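Local coordinates for protein phosphoribosylformylglycinamidine cyclo-ligase (Thermus thermophilus HB8, PDB 5AVM) that probably catalyses the ATP-dependent ring closure of formylglycinamidine ribonucleotide to 5-aminoimidazole ribonucleotide in de novo purine biosynthesis, at residues K66-G78 and S212-Y224. Numbering follows the deposited sequence.
Sequences KTLLALEAGDVSG and SLKEALLRPHRAY
Leu218 reaches across to the 66-72 helix and divides its two methyls: CD2 packs on Ala70 within the helix, 3.9 Å from Ala70 CA and also touching the Ala70 methyl, while CD1 sits 4.0 Å from Ala73 CB, just beyond the helix end, and borders the carbonyl oxygen of Asp75. Its CG stands anti to the carbonyl carbon, which carries the fork toward the two alanines. Beside it, Leu69 and Leu217 cross at about a right angle, with Leu69 CD2 3.7 Å from Leu217 CD2. Leu69, Ala70 and Ala73 thus meet Leu217 and Leu218. The two short helices run nearly antiparallel, their axes 10.9 Å apart at closest approach and at an angle of 150°.

The polar part of the contact belongs to Lys66. With CG anti to the backbone N (chi1 -180°) and the chain extended beyond it, the side chain passes alongside Leu218, and CE comes 3.3 Å from Leu217 O. NZ then donates to Arg219 O at 3.1 Å, approaching 50° out of the carbonyl plane rather than on a lone pair. Asp82 forms a salt bridge with the same ammonium, and His186 O accepts a further hydrogen bond from it. Were the lysine cut back to an alanine here, Arg219 O would probably lose this donor and Asp82 its positive mate, with a gap opened beside Leu218.

Farther along, Pro220 CG rests 4.1 Å from Gly78 CA. Asp75 OD1 accepts from Ser77 N in an Asx turn that precedes Gly78, and Ser77 OG is its second donor; a sulfate lies near Asp75 and Ser77. The contact thus joins the N- and C-terminal AIR synthase regions through a leucine-alanine interface, bordered by a buried ammonium whose charge is probably balanced by Asp82, while the carbonyl oxygens of Arg219 and His186 accept its hydrogen bonds.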
loop_
_atom_site.group_PDB
_atom_site.type_symbol
_atom_site.label_atom_id
_atom_site.label_comp_id
_atom_site.label_asym_id
_atom_site.label_seq_id
_atom_site.Cartn_x
_atom_site.Cartn_y
_atom_site.Cartn_z
ATOM N N LYS B 66 12.773 2.489 -10.723
ATOM C CA LYS B 66 12.957 3.793 -11.357
ATOM C C LYS B 66 13.394 4.773 -10.282
ATOM O O LYS B 66 14.104 5.735 -10.560
ATOM C CB LYS B 66 11.653 4.297 -11.979
ATOM C CG LYS B 66 11.782 5.652 -12.667
ATOM C CD LYS B 66 10.559 5.939 -13.527
ATOM C CE LYS B 66 10.764 7.158 -14.422
ATOM N NZ LYS B 66 9.654 7.274 -15.422
ATOM N N THR B 67 12.955 4.508 -9.052
ATOM C CA THR B 67 13.262 5.341 -7.898
ATOM C C THR B 67 14.761 5.483 -7.676
ATOM O O THR B 67 15.248 6.569 -7.367
ATOM C CB THR B 67 12.623 4.773 -6.619
ATOM O OG1 THR B 67 11.199 4.714 -6.778
ATOM C CG2 THR B 67 12.950 5.652 -5.431
ATOM N N LEU B 68 15.495 4.388 -7.830
ATOM C CA LEU B 68 16.940 4.432 -7.642
ATOM C C LEU B 68 17.571 5.285 -8.742
ATOM O O LEU B 68 18.497 6.059 -8.483
ATOM C CB LEU B 68 17.503 3.013 -7.650
ATOM C CG LEU B 68 16.894 2.172 -6.528
ATOM C CD1 LEU B 68 17.375 0.736 -6.617
ATOM C CD2 LEU B 68 17.264 2.789 -5.188
ATOM N N LEU B 69 17.056 5.163 -9.965
ATOM C CA LEU B 69 17.569 5.948 -11.081
ATOM C C LEU B 69 17.393 7.444 -10.812
ATOM O O LEU B 69 18.287 8.248 -11.097
ATOM C CB LEU B 69 16.840 5.579 -12.376
ATOM C CG LEU B 69 17.269 6.347 -13.636
ATOM C CD1 LEU B 69 18.732 6.044 -13.958
ATOM C CD2 LEU B 69 16.378 5.956 -14.803
ATOM N N ALA B 70 16.235 7.805 -10.260
ATOM C CA ALA B 70 15.907 9.199 -9.953
ATOM C C ALA B 70 16.784 9.791 -8.854
ATOM O O ALA B 70 17.254 10.925 -8.968
ATOM C CB ALA B 70 14.435 9.311 -9.559
ATOM N N LEU B 71 16.992 9.037 -7.783
ATOM C CA LEU B 71 17.819 9.526 -6.689
ATOM C C LEU B 71 19.223 9.797 -7.219
ATOM O O LEU B 71 19.771 10.885 -7.030
ATOM C CB LEU B 71 17.866 8.498 -5.554
ATOM C CG LEU B 71 16.589 8.275 -4.739
ATOM C CD1 LEU B 71 16.742 7.015 -3.914
ATOM C CD2 LEU B 71 16.312 9.480 -3.854
ATOM N N GLU B 72 19.790 8.799 -7.893
ATOM C CA GLU B 72 21.124 8.907 -8.468
ATOM C C GLU B 72 21.266 10.183 -9.296
ATOM O O GLU B 72 22.220 10.942 -9.120
ATOM C CB GLU B 72 21.422 7.688 -9.343
ATOM C CG GLU B 72 21.454 6.371 -8.592
ATOM C CD GLU B 72 21.866 5.212 -9.478
ATOM O OE1 GLU B 72 21.124 4.895 -10.434
ATOM O OE2 GLU B 72 22.937 4.621 -9.222
ATOM N N ALA B 73 20.315 10.415 -10.196
ATOM C CA ALA B 73 20.333 11.598 -11.047
ATOM C C ALA B 73 19.987 12.849 -10.247
ATOM O O ALA B 73 19.982 13.955 -10.783
ATOM C CB ALA B 73 19.352 11.428 -12.195
ATOM N N GLY B 74 19.690 12.666 -8.964
ATOM C CA GLY B 74 19.358 13.788 -8.099
ATOM C C GLY B 74 18.132 14.589 -8.498
ATOM O O GLY B 74 18.180 15.815 -8.545
ATOM N N ASP B 75 17.028 13.901 -8.774
ATOM C CA ASP B 75 15.790 14.572 -9.166
ATOM C C ASP B 75 14.576 13.653 -9.052
ATOM O O ASP B 75 14.242 12.930 -9.993
ATOM C CB ASP B 75 15.911 15.104 -10.602
ATOM C CG ASP B 75 14.629 15.768 -11.094
ATOM O OD1 ASP B 75 13.826 16.232 -10.256
ATOM O OD2 ASP B 75 14.432 15.844 -12.327
ATOM N N VAL B 76 13.922 13.693 -7.893
ATOM C CA VAL B 76 12.742 12.873 -7.634
ATOM C C VAL B 76 11.445 13.642 -7.927
ATOM O O VAL B 76 10.342 13.137 -7.694
ATOM C CB VAL B 76 12.731 12.409 -6.169
ATOM C CG1 VAL B 76 13.880 11.467 -5.914
ATOM C CG2 VAL B 76 12.850 13.607 -5.254
ATOM N N SER B 77 11.600 14.858 -8.449
ATOM C CA SER B 77 10.493 15.754 -8.781
ATOM C C SER B 77 9.369 15.108 -9.574
ATOM O O SER B 77 8.219 15.567 -9.527
ATOM C CB SER B 77 11.003 16.933 -9.600
ATOM O OG SER B 77 11.207 16.530 -10.949
ATOM N N GLY B 78 9.698 14.059 -10.318
ATOM C CA GLY B 78 8.688 13.404 -11.128
ATOM C C GLY B 78 8.108 12.139 -10.540
ATOM O O GLY B 78 7.041 11.694 -10.958
ATOM N N SER B 212 18.595 14.421 -23.202
ATOM C CA SER B 212 19.542 13.524 -22.534
ATOM C C SER B 212 18.887 12.264 -21.970
ATOM O O SER B 212 17.668 12.084 -22.057
ATOM C CB SER B 212 20.244 14.259 -21.396
ATOM O OG SER B 212 19.319 14.632 -20.390
ATOM N N LEU B 213 19.704 11.386 -21.396
ATOM C CA LEU B 213 19.173 10.170 -20.801
ATOM C C LEU B 213 18.305 10.542 -19.600
ATOM O O LEU B 213 17.193 10.041 -19.443
ATOM C CB LEU B 213 20.310 9.246 -20.363
ATOM C CG LEU B 213 20.909 8.384 -21.470
ATOM C CD1 LEU B 213 22.116 7.629 -20.942
ATOM C CD2 LEU B 213 19.852 7.422 -21.980
ATOM N N LYS B 214 18.820 11.430 -18.754
ATOM C CA LYS B 214 18.089 11.875 -17.571
ATOM C C LYS B 214 16.661 12.280 -17.960
ATOM O O LYS B 214 15.680 11.750 -17.436
ATOM C CB LYS B 214 18.808 13.072 -16.936
ATOM C CG LYS B 214 18.165 13.607 -15.660
ATOM C CD LYS B 214 18.621 15.040 -15.361
ATOM C CE LYS B 214 20.143 15.169 -15.282
ATOM N NZ LYS B 214 20.575 16.572 -15.046
ATOM N N GLU B 215 16.565 13.215 -18.900
ATOM C CA GLU B 215 15.288 13.722 -19.372
ATOM C C GLU B 215 14.379 12.678 -20.005
ATOM O O GLU B 215 13.173 12.659 -19.750
ATOM C CB GLU B 215 15.525 14.864 -20.360
ATOM C CG GLU B 215 15.865 16.169 -19.683
ATOM C CD GLU B 215 14.778 16.592 -18.721
ATOM O OE1 GLU B 215 13.641 16.832 -19.179
ATOM O OE2 GLU B 215 15.055 16.674 -17.506
ATOM N N ALA B 216 14.956 11.811 -20.825
ATOM C CA ALA B 216 14.180 10.789 -21.507
ATOM C C ALA B 216 13.799 9.597 -20.638
ATOM O O ALA B 216 12.770 8.963 -20.874
ATOM C CB ALA B 216 14.935 10.311 -22.735
ATOM N N LEU B 217 14.621 9.298 -19.635
ATOM C CA LEU B 217 14.381 8.157 -18.750
ATOM C C LEU B 217 13.563 8.492 -17.508
ATOM O O LEU B 217 12.958 7.604 -16.901
ATOM C CB LEU B 217 15.716 7.546 -18.324
ATOM C CG LEU B 217 16.051 6.120 -18.762
ATOM C CD1 LEU B 217 15.867 5.959 -20.253
ATOM C CD2 LEU B 217 17.490 5.819 -18.365
ATOM N N LEU B 218 13.554 9.769 -17.134
ATOM C CA LEU B 218 12.813 10.222 -15.961
ATOM C C LEU B 218 11.472 10.883 -16.287
ATOM O O LEU B 218 10.738 11.285 -15.380
ATOM C CB LEU B 218 13.678 11.166 -15.114
ATOM C CG LEU B 218 14.848 10.480 -14.395
ATOM C CD1 LEU B 218 15.595 11.490 -13.542
ATOM C CD2 LEU B 218 14.321 9.348 -13.528
ATOM N N ARG B 219 11.151 10.996 -17.574
ATOM C CA ARG B 219 9.874 11.573 -17.981
ATOM C C ARG B 219 8.805 10.743 -17.275
ATOM O O ARG B 219 8.751 9.514 -17.422
ATOM C CB ARG B 219 9.695 11.486 -19.499
ATOM C CG ARG B 219 8.357 12.007 -19.997
ATOM C CD ARG B 219 8.485 12.541 -21.412
ATOM N NE ARG B 219 9.286 13.771 -21.462
ATOM C CZ ARG B 219 10.289 13.979 -22.312
ATOM N NH1 ARG B 219 10.625 13.038 -23.191
ATOM N NH2 ARG B 219 10.957 15.125 -22.285
ATOM N N PRO B 220 7.944 11.402 -16.489
ATOM C CA PRO B 220 6.880 10.723 -15.747
ATOM C C PRO B 220 5.977 9.760 -16.522
ATOM O O PRO B 220 5.765 9.903 -17.726
ATOM C CB PRO B 220 6.092 11.885 -15.143
ATOM C CG PRO B 220 7.146 12.941 -14.949
ATOM C CD PRO B 220 7.914 12.856 -16.241
ATOM N N HIS B 221 5.460 8.770 -15.800
ATOM C CA HIS B 221 4.528 7.789 -16.345
ATOM C C HIS B 221 3.338 8.636 -16.826
ATOM O O HIS B 221 2.867 9.508 -16.101
ATOM C CB HIS B 221 4.097 6.841 -15.222
ATOM C CG HIS B 221 3.309 5.654 -15.683
ATOM N ND1 HIS B 221 3.773 4.362 -15.559
ATOM C CD2 HIS B 221 2.088 5.561 -16.260
ATOM C CE1 HIS B 221 2.874 3.524 -16.042
ATOM N NE2 HIS B 221 1.842 4.226 -16.473
ATOM N N ARG B 222 2.863 8.392 -18.042
ATOM C CA ARG B 222 1.751 9.165 -18.590
ATOM C C ARG B 222 0.359 8.673 -18.176
ATOM O O ARG B 222 0.059 7.480 -18.263
ATOM C CB ARG B 222 1.857 9.185 -20.116
ATOM C CG ARG B 222 0.818 10.026 -20.825
ATOM C CD ARG B 222 1.216 10.235 -22.276
ATOM N NE ARG B 222 2.421 11.058 -22.370
ATOM C CZ ARG B 222 3.149 11.226 -23.476
ATOM N NH1 ARG B 222 2.805 10.622 -24.606
ATOM N NH2 ARG B 222 4.225 12.004 -23.454
ATOM N N ALA B 223 -0.487 9.604 -17.735
ATOM C CA ALA B 223 -1.856 9.293 -17.332
ATOM C C ALA B 223 -2.799 9.476 -18.512
ATOM O O ALA B 223 -2.652 10.420 -19.286
ATOM C CB ALA B 223 -2.290 10.201 -16.193
ATOM N N TYR B 224 -3.777 8.582 -18.637
ATOM C CA TYR B 224 -4.745 8.654 -19.727
ATOM C C TYR B 224 -6.154 8.998 -19.261
ATOM O O TYR B 224 -7.135 8.658 -19.926
ATOM C CB TYR B 224 -4.756 7.329 -20.490
ATOM C CG TYR B 224 -3.399 7.007 -21.065
ATOM C CD1 TYR B 224 -2.854 7.784 -22.088
ATOM C CD2 TYR B 224 -2.622 5.990 -20.525
ATOM C CE1 TYR B 224 -1.565 7.558 -22.550
ATOM C CE2 TYR B 224 -1.337 5.755 -20.977
ATOM C CZ TYR B 224 -0.813 6.542 -21.987
ATOM O OH TYR B 224 0.470 6.308 -22.416
#